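Local coordinates for protein transcriptional regulator, IclR family (Alicyclobacillus acidocaldarius subsp. acidocaldarius, PDB 5TJJ) that probably binds DNA and regulates transcription as an IclR-family factor, pairing a helix-turn-helix domain with a GAF-like C-terminal domain, at residues Leu18-Arg23 with Glu36-Asn41; Thr104-Lys109 with Ile131-Gly136. All coordinates share one frame; numbering follows the deposited sequence.

Interaction 1: residues Leu18-Arg23 with Glu36-Asn41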
loop_
_atom_site.group_PDB
_atom_site.type_symbol
_atom_site.label_atom_id
_atom_site.label_comp_id
_atom_site.label_asym_id
_atom_site.label_seq_id
_atom_site.Cartn_x
_atom_site.Cartn_y
_atom_site.Cartn_z
ATOM N N LEU A 18 0.771 -3.798 -13.831
ATOM C CA LEU A 18 0.373 -3.953 -12.445
ATOM C C LEU A 18 -0.827 -3.100 -12.093
ATOM O O LEU A 18 -1.701 -3.533 -11.329
ATOM C CB LEU A 18 1.530 -3.656 -11.511
ATOM C CG LEU A 18 2.715 -4.614 -11.647
ATOM C CD1 LEU A 18 3.899 -4.083 -10.853
ATOM C CD2 LEU A 18 2.338 -6.008 -11.170
ATOM N N LYS A 19 -0.887 -1.906 -12.656
ATOM C CA LYS A 19 -2.070 -1.060 -12.477
ATOM C C LYS A 19 -3.320 -1.696 -13.047
ATOM O O LYS A 19 -4.365 -1.574 -12.454
ATOM C CB LYS A 19 -1.866 0.337 -13.056
ATOM C CG LYS A 19 -0.881 1.128 -12.225
ATOM C CD LYS A 19 -0.443 2.451 -12.838
ATOM C CE LYS A 19 0.771 2.949 -12.067
ATOM N NZ LYS A 19 1.123 4.359 -12.368
ATOM N N LEU A 20 -3.201 -2.395 -14.170
ATOM C CA LEU A 20 -4.337 -3.082 -14.785
ATOM C C LEU A 20 -4.815 -4.260 -13.950
ATOM O O LEU A 20 -6.020 -4.417 -13.731
ATOM C CB LEU A 20 -3.984 -3.578 -16.189
ATOM C CG LEU A 20 -5.123 -4.293 -16.911
ATOM C CD1 LEU A 20 -6.219 -3.312 -17.300
ATOM C CD2 LEU A 20 -4.608 -5.007 -18.148
ATOM N N LEU A 21 -3.880 -5.081 -13.486
ATOM C CA LEU A 21 -4.232 -6.247 -12.663
ATOM C C LEU A 21 -4.826 -5.924 -11.291
ATOM O O LEU A 21 -5.310 -6.813 -10.610
ATOM C CB LEU A 21 -3.028 -7.182 -12.521
ATOM C CG LEU A 21 -2.586 -7.821 -13.858
ATOM C CD1 LEU A 21 -1.350 -8.666 -13.634
ATOM C CD2 LEU A 21 -3.703 -8.654 -14.492
ATOM N N SER A 22 -4.792 -4.652 -10.904
ATOM C CA SER A 22 -5.327 -4.194 -9.655
ATOM C C SER A 22 -6.778 -3.776 -9.799
ATOM O O SER A 22 -7.377 -3.388 -8.814
ATOM C CB SER A 22 -4.484 -3.009 -9.123
ATOM O OG SER A 22 -4.753 -1.811 -9.830
ATOM N N ARG A 23 -7.324 -3.811 -11.014
ATOM C CA ARG A 23 -8.759 -3.554 -11.240
ATOM C C ARG A 23 -9.516 -4.842 -11.065
ATOM O O ARG A 23 -9.145 -5.849 -11.669
ATOM C CB ARG A 23 -9.028 -3.053 -12.659
ATOM C CG ARG A 23 -8.225 -1.841 -13.085
ATOM C CD ARG A 23 -8.583 -1.434 -14.504
ATOM N NE ARG A 23 -9.640 -0.422 -14.511
ATOM C CZ ARG A 23 -9.472 0.875 -14.770
ATOM N NH1 ARG A 23 -8.264 1.374 -15.085
ATOM N NH2 ARG A 23 -10.531 1.684 -14.732
ATOM N N GLU A 36 -4.206 -6.932 -25.399
ATOM C CA GLU A 36 -5.234 -6.187 -26.100
ATOM C C GLU A 36 -5.672 -4.942 -25.319
ATOM O O GLU A 36 -5.798 -3.876 -25.914
ATOM C CB GLU A 36 -6.422 -7.086 -26.506
ATOM C CG GLU A 36 -6.145 -7.894 -27.786
ATOM C CD GLU A 36 -7.148 -9.019 -28.043
ATOM O OE1 GLU A 36 -7.842 -9.468 -27.098
ATOM O OE2 GLU A 36 -7.240 -9.476 -29.203
ATOM N N ARG A 37 -5.856 -5.052 -24.004
ATOM C CA ARG A 37 -6.318 -3.921 -23.196
ATOM C C ARG A 37 -5.291 -2.787 -23.120
ATOM O O ARG A 37 -5.662 -1.614 -23.110
ATOM C CB ARG A 37 -6.689 -4.379 -21.780
ATOM C CG ARG A 37 -7.322 -3.305 -20.903
ATOM C CD ARG A 37 -8.597 -2.743 -21.527
ATOM N NE ARG A 37 -9.441 -2.143 -20.499
ATOM C CZ ARG A 37 -9.423 -0.865 -20.124
ATOM N NH1 ARG A 37 -8.638 0.021 -20.734
ATOM N NH2 ARG A 37 -10.238 -0.468 -19.144
ATOM N N LEU A 38 -4.012 -3.136 -23.047
ATOM C CA LEU A 38 -2.953 -2.137 -23.044
ATOM C C LEU A 38 -2.596 -1.625 -24.446
ATOM O O LEU A 38 -1.973 -0.574 -24.567
ATOM C CB LEU A 38 -1.693 -2.687 -22.365
ATOM C CG LEU A 38 -1.866 -3.181 -20.946
ATOM C CD1 LEU A 38 -0.564 -3.749 -20.411
ATOM C CD2 LEU A 38 -2.388 -2.057 -20.057
ATOM N N GLY A 39 -2.961 -2.367 -25.489
ATOM C CA GLY A 39 -2.571 -2.021 -26.854
ATOM C C GLY A 39 -1.081 -2.215 -27.101
ATOM O O GLY A 39 -0.458 -1.418 -27.811
ATOM N N VAL A 40 -0.520 -3.278 -26.524
ATOM C CA VAL A 40 0.880 -3.623 -26.695
ATOM C C VAL A 40 0.977 -5.003 -27.330
ATOM O O VAL A 40 0.099 -5.847 -27.168
ATOM C CB VAL A 40 1.623 -3.577 -25.347
ATOM C CG1 VAL A 40 3.054 -4.140 -25.448
ATOM C CG2 VAL A 40 1.645 -2.132 -24.850
ATOM N N ASN A 41 2.038 -5.195 -28.100
ATOM C CA ASN A 41 2.363 -6.478 -28.698
ATOM C C ASN A 41 2.461 -7.585 -27.617
ATOM O O ASN A 41 3.141 -7.397 -26.605
ATOM C CB ASN A 41 3.671 -6.295 -29.470
ATOM C CG ASN A 41 4.377 -7.582 -29.734
ATOM O OD1 ASN A 41 5.054 -8.115 -28.855
ATOM N ND2 ASN A 41 4.235 -8.092 -30.946
#

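Interaction 2: residues Thr104-Lys109 with Ile131-Gly136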
loop_
_atom_site.group_PDB
_atom_site.type_symbol
_atom_site.label_atom_id
_atom_site.label_comp_id
_atom_site.label_asym_id
_atom_site.label_seq_id
_atom_site.Cartn_x
_atom_site.Cartn_y
_atom_site.Cartn_z
ATOM N N THR A 104 -2.692 29.499 -0.203
ATOM C CA THR A 104 -2.669 28.542 0.897
ATOM C C THR A 104 -3.487 27.340 0.433
ATOM O O THR A 104 -4.564 27.479 -0.045
ATOM C CB THR A 104 -3.178 29.156 2.207
ATOM O OG1 THR A 104 -2.216 30.111 2.660
ATOM C CG2 THR A 104 -3.386 28.090 3.281
ATOM N N ALA A 105 -2.925 26.159 0.572
ATOM C CA ALA A 105 -3.560 24.942 0.124
ATOM C C ALA A 105 -3.994 24.123 1.336
ATOM O O ALA A 105 -3.327 24.109 2.365
ATOM C CB ALA A 105 -2.605 24.157 -0.764
ATOM N N VAL A 106 -5.121 23.443 1.209
ATOM C CA VAL A 106 -5.775 22.837 2.341
ATOM C C VAL A 106 -6.349 21.473 1.972
ATOM O O VAL A 106 -6.917 21.278 0.881
ATOM C CB VAL A 106 -6.859 23.787 2.858
ATOM C CG1 VAL A 106 -7.774 23.093 3.855
ATOM C CG2 VAL A 106 -6.220 24.991 3.524
ATOM N N LEU A 107 -6.207 20.531 2.899
ATOM C CA LEU A 107 -6.720 19.178 2.713
ATOM C C LEU A 107 -7.968 18.981 3.604
ATOM O O LEU A 107 -7.863 19.009 4.830
ATOM C CB LEU A 107 -5.615 18.164 3.044
ATOM C CG LEU A 107 -5.964 16.695 2.936
ATOM C CD1 LEU A 107 -6.412 16.348 1.520
ATOM C CD2 LEU A 107 -4.764 15.860 3.353
ATOM N N VAL A 108 -9.124 18.757 2.971
ATOM C CA VAL A 108 -10.421 18.656 3.665
ATOM C C VAL A 108 -10.951 17.217 3.663
ATOM O O VAL A 108 -10.941 16.546 2.637
ATOM C CB VAL A 108 -11.457 19.553 2.987
ATOM C CG1 VAL A 108 -12.666 19.710 3.873
ATOM C CG2 VAL A 108 -10.831 20.902 2.636
ATOM N N LYS A 109 -11.467 16.765 4.795
ATOM C CA LYS A 109 -11.944 15.387 4.908
ATOM C C LYS A 109 -13.378 15.355 5.367
ATOM O O LYS A 109 -13.764 16.108 6.246
ATOM C CB LYS A 109 -11.101 14.658 5.923
ATOM C CG LYS A 109 -11.686 13.360 6.402
ATOM C CD LYS A 109 -10.619 12.553 7.080
ATOM C CE LYS A 109 -11.207 11.291 7.668
ATOM N NZ LYS A 109 -10.069 10.408 8.016
ATOM N N ILE A 131 -2.478 33.582 4.392
ATOM C CA ILE A 131 -3.702 33.149 5.016
ATOM C C ILE A 131 -3.397 31.845 5.729
ATOM O O ILE A 131 -2.906 30.902 5.107
ATOM C CB ILE A 131 -4.799 32.933 3.961
ATOM C CG1 ILE A 131 -5.072 34.242 3.240
ATOM C CG2 ILE A 131 -6.077 32.431 4.597
ATOM C CD1 ILE A 131 -5.775 34.037 1.917
ATOM N N ALA A 132 -3.677 31.801 7.026
ATOM C CA ALA A 132 -3.479 30.606 7.824
ATOM C C ALA A 132 -4.848 30.096 8.278
ATOM O O ALA A 132 -5.753 30.896 8.540
ATOM C CB ALA A 132 -2.601 30.911 9.021
ATOM N N VAL A 133 -4.965 28.774 8.402
ATOM C CA VAL A 133 -6.204 28.104 8.789
ATOM C C VAL A 133 -5.943 27.223 9.982
ATOM O O VAL A 133 -4.825 26.786 10.215
ATOM C CB VAL A 133 -6.788 27.177 7.681
ATOM C CG1 VAL A 133 -7.197 27.967 6.470
ATOM C CG2 VAL A 133 -5.831 26.068 7.284
ATOM N N SER A 134 -6.990 26.906 10.716
ATOM C CA SER A 134 -6.839 26.014 11.858
ATOM C C SER A 134 -7.128 24.569 11.443
ATOM O O SER A 134 -8.287 24.191 11.162
ATOM C CB SER A 134 -7.755 26.480 12.981
ATOM O OG SER A 134 -7.728 27.904 13.044
ATOM N N VAL A 135 -6.067 23.772 11.384
ATOM C CA VAL A 135 -6.203 22.324 11.346
ATOM C C VAL A 135 -7.113 21.896 12.519
ATOM O O VAL A 135 -6.868 22.243 13.694
ATOM C CB VAL A 135 -4.817 21.616 11.349
ATOM C CG1 VAL A 135 -4.938 20.114 11.498
ATOM C CG2 VAL A 135 -4.077 21.919 10.042
ATOM N N GLY A 136 -8.189 21.194 12.173
ATOM C CA GLY A 136 -9.200 20.780 13.135
ATOM C C GLY A 136 -10.526 21.510 13.037
ATOM O O GLY A 136 -11.524 21.024 13.558
#

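Interaction 1: residues Leu18-Arg23 with Glu36-Asn41
L20, near the end of helix 9-21, reaches across to R37 and L38 in the last turn of helix 31-38, within the IclR helix-turn-helix domain; between 18-23 and 36-41, L20 makes both touches. These apolar touches are two, one for each methyl. CD1 of L20 lies 3.8 Å from CG of R37, meeting the aliphatic part of the arginine, while CD2 of L20 approaches CD2 of L38 at 4.2 Å. With its CG opposite the backbone N (chi1 -179°), L20 extends out from its own helix and divides its two branches between these neighbours. L38 also packs on L13 and V17 of helix 9-21, and L20 on Y26.

Polar atoms work at the margins. The R37 chain bends at chi2 (58°), and its NE hydrogen-bonds to the hydroxyl of Y26. NE of R23 and NH2 of R37 stand 4.7 Å apart, two like charges near each other but not in contact. Within 18-23, OG of S22 donates a hydrogen bond to O of K19 at 2.7 Å, from 33° off the carbonyl plane.

G39, at positive phi, is the C-prime residue of a Schellman motif that ends helix 31-38. Since the contact across the two segments is made by carbon alone, it depends on shape and burial, and the arginine contributes its CG methylene here while its NE is held by Y26.

Interaction 2: residues Thr104-Lys109 with Ile131-Gly136
T104 and I131 meet through a hydroxyl and a carbonyl where a loop runs alongside the start of strand 104-110, an inner strand of the antiparallel sheet in the GAF-like IclR C-terminal domain. The loop 131-136 belongs to the connection between strands 115-122 and 138-140. OG1 of T104 donates to O of I131 at 2.7 Å, lying in the carbonyl plane on a lone pair, with a C=O...OG1 angle of 143°. The threonine is turned so that OG1 sits opposite its own carbonyl carbon (chi1 -70°), and its CG2 also comes within 3.4 Å of O of I131; hydroxyl and methyl thus both border the same oxygen. A valine in place of T104 would probably leave the I131 carbonyl without this donor and set a methyl beside the oxygen. A bound glycerol, probably from the crystallisation liquor, hydrogen-bonds to OG1 of T104 and to N of I131.

Two residues further along each segment, V106 and V133 point at each other, one branch from each making the touch at an oblique angle. V133 packs as well on Y118, S121 and L225, and V106 shares Y118, so the loop valine rests on neighbouring strands as well as on 104-110. The torsion of V133 (chi1 -64°) places its CG2 between its own backbone N and carbonyl carbon. The valine pair closes through its methyls, CG2 of V106 to CG2 of V133, at 3.9 Å.

Overall arrangement
The two contacts come one after the other along the chain and belong to different parts of the protein: interaction 1 to the helix-turn-helix domain, interaction 2 to the C-terminal domain. They lie on opposite sides of the chain's centre, with their own centres 38 Å apart and nearest atoms about 20 Å apart, so neither touches the other. Interaction 1 has the second subunit close by, where K19 forms a salt bridge with E55 of that chain; the second subunit does not reach interaction 2, which instead has a glycerol at its polar end. One contact joins helices of the presumed DNA-binding part, the other a loop to a sheet.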